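Putative phosphosugar isomerases (Salmonella typhimurium LT2, PDB 3FKJ) probably binds a phosphorylated sugar or related carbohydrate derivative and may isomerise it. Local coordinates at residues R42-G47 and A82-L87; F264-S269 and L291-A296. One frame throughout, in Å; residues are numbered along the deposited sequence.

Interaction 1. Residues R42-G47 and A82-L87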
# COMPACT_ATOMS: atom_id res chain seq x y z
N ARG A 42 3.37 15.41 12.19
CA ARG A 42 3.41 14.38 11.16
C ARG A 42 4.34 13.28 11.62
O ARG A 42 5.36 13.55 12.25
CB ARG A 42 3.93 14.94 9.84
CG ARG A 42 3.22 16.19 9.38
CD ARG A 42 3.65 16.53 7.97
NE ARG A 42 3.08 15.59 6.99
CZ ARG A 42 2.03 15.84 6.19
NH1 ARG A 42 1.39 17.01 6.23
NH2 ARG A 42 1.62 14.90 5.33
N VAL A 43 3.96 12.04 11.32
CA VAL A 43 4.80 10.86 11.48
C VAL A 43 4.99 10.21 10.11
O VAL A 43 4.04 10.17 9.29
CB VAL A 43 4.13 9.83 12.46
CG1 VAL A 43 5.04 8.65 12.71
CG2 VAL A 43 3.80 10.52 13.75
N TRP A 44 6.22 9.75 9.85
CA TRP A 44 6.48 8.78 8.80
C TRP A 44 7.05 7.52 9.38
O TRP A 44 7.99 7.55 10.20
CB TRP A 44 7.47 9.30 7.75
CG TRP A 44 6.88 10.21 6.75
CD1 TRP A 44 6.34 9.87 5.54
CD2 TRP A 44 6.73 11.61 6.87
NE1 TRP A 44 5.87 10.97 4.90
CE2 TRP A 44 6.13 12.07 5.68
CE3 TRP A 44 7.04 12.53 7.88
CZ2 TRP A 44 5.84 13.43 5.45
CZ3 TRP A 44 6.79 13.89 7.64
CH2 TRP A 44 6.17 14.31 6.44
N PHE A 45 6.46 6.42 8.96
CA PHE A 45 7.05 5.10 9.07
C PHE A 45 7.84 4.77 7.80
O PHE A 45 7.29 4.74 6.70
CB PHE A 45 5.96 4.08 9.26
CG PHE A 45 5.21 4.28 10.52
CD1 PHE A 45 5.80 3.96 11.74
CD2 PHE A 45 3.92 4.81 10.50
CE1 PHE A 45 5.09 4.14 12.93
CE2 PHE A 45 3.21 5.01 11.67
CZ PHE A 45 3.80 4.66 12.90
N VAL A 46 9.14 4.52 7.98
CA VAL A 46 10.02 4.35 6.86
C VAL A 46 10.91 3.10 7.03
O VAL A 46 11.55 2.88 8.04
CB VAL A 46 10.84 5.64 6.57
CG1 VAL A 46 11.60 5.53 5.21
CG2 VAL A 46 9.91 6.89 6.55
N GLY A 47 10.91 2.27 6.00
CA GLY A 47 11.73 1.10 5.99
C GLY A 47 11.53 0.31 4.72
O GLY A 47 10.83 0.76 3.82
N ALA A 82 12.47 10.98 -3.47
CA ALA A 82 11.34 11.88 -3.66
C ALA A 82 10.81 12.24 -2.26
O ALA A 82 9.73 11.80 -1.80
CB ALA A 82 10.26 11.24 -4.54
N THR A 83 11.60 13.05 -1.59
CA THR A 83 11.30 13.49 -0.23
C THR A 83 10.13 14.46 -0.22
O THR A 83 10.10 15.48 -0.99
CB THR A 83 12.56 14.12 0.43
OG1 THR A 83 13.66 13.23 0.22
CG2 THR A 83 12.33 14.32 1.91
N PRO A 84 9.11 14.14 0.59
CA PRO A 84 7.96 15.01 0.77
C PRO A 84 8.35 16.38 1.29
O PRO A 84 9.13 16.48 2.23
CB PRO A 84 7.10 14.28 1.82
CG PRO A 84 7.86 13.18 2.29
CD PRO A 84 8.99 12.90 1.38
N LYS A 85 7.81 17.43 0.69
CA LYS A 85 8.06 18.77 1.18
C LYS A 85 7.47 18.96 2.56
O LYS A 85 7.89 19.84 3.26
CB LYS A 85 7.54 19.81 0.21
CG LYS A 85 8.39 19.91 -1.04
CD LYS A 85 7.90 20.99 -1.96
CE LYS A 85 8.82 21.07 -3.18
NZ LYS A 85 8.38 22.08 -4.19
N ALA A 86 6.52 18.11 2.95
CA ALA A 86 5.93 18.21 4.30
C ALA A 86 6.88 17.79 5.40
O ALA A 86 6.58 18.06 6.56
CB ALA A 86 4.66 17.40 4.39
N LEU A 87 7.98 17.11 5.08
CA LEU A 87 8.94 16.70 6.12
C LEU A 87 9.70 17.90 6.71
O LEU A 87 10.28 18.71 5.97
CB LEU A 87 9.91 15.65 5.57
CG LEU A 87 10.92 15.04 6.55
CD1 LEU A 87 10.25 14.06 7.53
CD2 LEU A 87 12.03 14.35 5.75

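Interaction 2. Residues F264-S269 and L291-A296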
# COMPACT_ATOMS: atom_id res chain seq x y z
N PHE A 264 -5.57 -19.40 -1.52
CA PHE A 264 -5.67 -18.17 -0.74
C PHE A 264 -5.42 -18.48 0.74
O PHE A 264 -6.01 -19.40 1.29
CB PHE A 264 -7.08 -17.57 -0.83
CG PHE A 264 -7.50 -17.19 -2.22
CD1 PHE A 264 -7.25 -15.92 -2.71
CD2 PHE A 264 -8.18 -18.09 -3.03
CE1 PHE A 264 -7.64 -15.55 -3.99
CE2 PHE A 264 -8.58 -17.74 -4.30
CZ PHE A 264 -8.28 -16.44 -4.79
N ILE A 265 -4.56 -17.70 1.37
CA ILE A 265 -4.44 -17.67 2.81
C ILE A 265 -5.03 -16.31 3.26
O ILE A 265 -4.49 -15.24 2.91
CB ILE A 265 -2.96 -17.83 3.29
CG1 ILE A 265 -2.34 -19.08 2.64
CG2 ILE A 265 -2.92 -17.85 4.86
CD1 ILE A 265 -0.82 -19.13 2.58
N LEU A 266 -6.16 -16.39 3.98
CA LEU A 266 -6.86 -15.23 4.53
C LEU A 266 -6.50 -15.11 6.00
O LEU A 266 -6.70 -16.03 6.77
CB LEU A 266 -8.38 -15.33 4.36
CG LEU A 266 -9.28 -14.24 4.98
CD1 LEU A 266 -9.04 -12.91 4.30
CD2 LEU A 266 -10.74 -14.61 4.85
N LEU A 267 -5.94 -13.96 6.35
CA LEU A 267 -5.69 -13.58 7.73
C LEU A 267 -6.84 -12.72 8.17
O LEU A 267 -6.81 -11.53 7.98
CB LEU A 267 -4.38 -12.81 7.85
CG LEU A 267 -3.14 -13.50 7.25
CD1 LEU A 267 -1.98 -12.66 7.59
CD2 LEU A 267 -2.96 -14.92 7.76
N GLN A 268 -7.85 -13.38 8.74
CA GLN A 268 -9.10 -12.74 9.16
C GLN A 268 -8.93 -12.00 10.50
O GLN A 268 -8.24 -12.48 11.42
CB GLN A 268 -10.24 -13.79 9.26
CG GLN A 268 -11.60 -13.21 9.60
CD GLN A 268 -12.74 -14.20 9.47
OE1 GLN A 268 -12.54 -15.41 9.56
NE2 GLN A 268 -13.96 -13.68 9.25
N SER A 269 -9.57 -10.84 10.57
CA SER A 269 -9.48 -9.95 11.71
C SER A 269 -10.74 -10.00 12.56
O SER A 269 -11.84 -10.37 12.09
CB SER A 269 -9.31 -8.49 11.25
OG SER A 269 -8.14 -8.29 10.49
N LEU A 291 -8.66 -22.63 0.36
CA LEU A 291 -8.61 -21.59 1.38
C LEU A 291 -7.99 -22.12 2.67
O LEU A 291 -8.42 -23.11 3.19
CB LEU A 291 -10.02 -21.02 1.63
CG LEU A 291 -10.20 -20.00 2.77
CD1 LEU A 291 -9.27 -18.79 2.64
CD2 LEU A 291 -11.68 -19.59 2.87
N GLN A 292 -6.94 -21.45 3.15
CA GLN A 292 -6.45 -21.60 4.52
C GLN A 292 -6.92 -20.36 5.25
O GLN A 292 -6.49 -19.23 4.93
CB GLN A 292 -4.93 -21.67 4.58
CG GLN A 292 -4.34 -21.64 6.02
CD GLN A 292 -4.70 -22.90 6.80
OE1 GLN A 292 -4.81 -23.97 6.23
NE2 GLN A 292 -4.89 -22.77 8.11
N LEU A 293 -7.83 -20.55 6.19
CA LEU A 293 -8.30 -19.48 7.03
C LEU A 293 -7.49 -19.45 8.32
O LEU A 293 -7.33 -20.46 8.97
CB LEU A 293 -9.79 -19.67 7.33
CG LEU A 293 -10.51 -18.55 8.10
CD1 LEU A 293 -10.34 -17.17 7.45
CD2 LEU A 293 -11.97 -18.93 8.21
N ILE A 294 -6.95 -18.29 8.67
CA ILE A 294 -6.36 -18.08 10.00
C ILE A 294 -7.10 -16.92 10.64
O ILE A 294 -6.96 -15.78 10.22
CB ILE A 294 -4.85 -17.81 9.90
CG1 ILE A 294 -4.16 -18.98 9.14
CG2 ILE A 294 -4.27 -17.62 11.30
CD1 ILE A 294 -2.70 -18.80 8.85
N ASP A 295 -7.91 -17.23 11.66
CA ASP A 295 -8.84 -16.26 12.23
C ASP A 295 -8.34 -15.75 13.58
O ASP A 295 -8.23 -16.53 14.53
CB ASP A 295 -10.23 -16.91 12.40
CG ASP A 295 -11.29 -15.92 12.89
OD1 ASP A 295 -10.98 -14.70 13.04
OD2 ASP A 295 -12.45 -16.34 13.10
N ALA A 296 -8.09 -14.43 13.67
CA ALA A 296 -7.63 -13.85 14.95
C ALA A 296 -8.60 -14.15 16.11
O ALA A 296 -8.17 -14.49 17.21
CB ALA A 296 -7.39 -12.37 14.83

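Interaction 1. Residues R42-G47 and A82-L87
Trp44 carries its indole from the first strand of the SIS-domain sheet against the turn at 84-87. With chi1 at -79°, its CG lies anti to the carbonyl carbon and the six-membered ring extends toward the loop. CB and CG carry the ring off the strand, and NE1 and CE2 each lie 4.0 Å from Pro84 CG. CZ2 of Trp44 comes closer, 3.8 Å from Pro84 CG. At the far end CH2 lies against the turn backbone, 3.7 Å from Ala86 C, while CZ3 meets Leu87 CD1 at 3.5 Å and CE3 touches that methyl too. All three neighbours approach the ring obliquely. A type I beta turn shapes the loop, closed by the bond from Leu87 N to Pro84 O at 3.1 Å.

Beside the indole, the Arg42 chain bends at chi3 (72°) and lays one guanidinium face over Ala86: the methyl CB sits 3.4 Å from the plane, above its centre. Arg42 NH1 is hydrogen-bonded to Leu69 O of the second subunit, and Ala86 packs on Ala66 of that subunit. Strand and loop thus meet by van der Waals packing of indole and guanidinium face on the turn, with no polar bond between them.

Interaction 2. Residues F264-S269 and L291-A296
Gln268 O accepts two hydrogen bonds, one from Ala296 N at 3.0 Å and one from NE2 of His317 in helix 313-331. The amide N-H of Ala296 points almost straight at the oxygen (171°), but its nitrogen is tilted 33° from the carbonyl plane. Four further backbone bonds, alternating in direction, join the strands. The shortest runs from Gln292 N to Phe264 O at 2.9 Å, and the one from Ile294 N to Leu266 O is nearly linear. This is the parallel pairing of a beta-alpha-beta unit: strand 263-268 leads through helix 274-286 to strand 290-295, an edge strand of the four-stranded parallel sheet within this chain.

On the face carrying Leu266, Leu293 CD1 lies 3.7 Å from Leu266 CD2, the two side chains running alongside each other. Gln268 is extended, its CG anti to the backbone N, and OE1 reaches 3.5 Å from Leu293 CD1 while lying beside the Asp295 carboxylate. Amide and carboxylate planes are 27° apart; OE1 and the carboxylate oxygens are all acceptors and do not bond to each other. Helix 274-286 holds both groups, through Asp278 to Gln268 NE2 and a salt bridge from Arg274 to Asp295 OD1, to which Asp297 N is also hydrogen-bonded. On the other face, the Ile294 CD1 methyl rests against both Ile265 CG2 (4.1 Å) and Leu267 CD2 (4.0 Å).

How the interactions relate
The two contacts lie on opposite sides of the chain's centre, about 32 Å apart between centres, and share no element. Interaction 1 involves strand 42-47 of the five-stranded parallel sheet but sets it against a loop, at a partly buried margin reached by the second subunit. Interaction 2 lies within the four-stranded parallel sheet; it is largely buried, and no other protein chain of the assembly touches its segments. Their chemistry follows these places: van der Waals contact of an indole and a guanidinium face with the turn in interaction 1, where strand 42-47 makes its sheet bonds to other strands, against a regular ladder of backbone bonds in 264-269 and 291-296, with side chains packed on both faces.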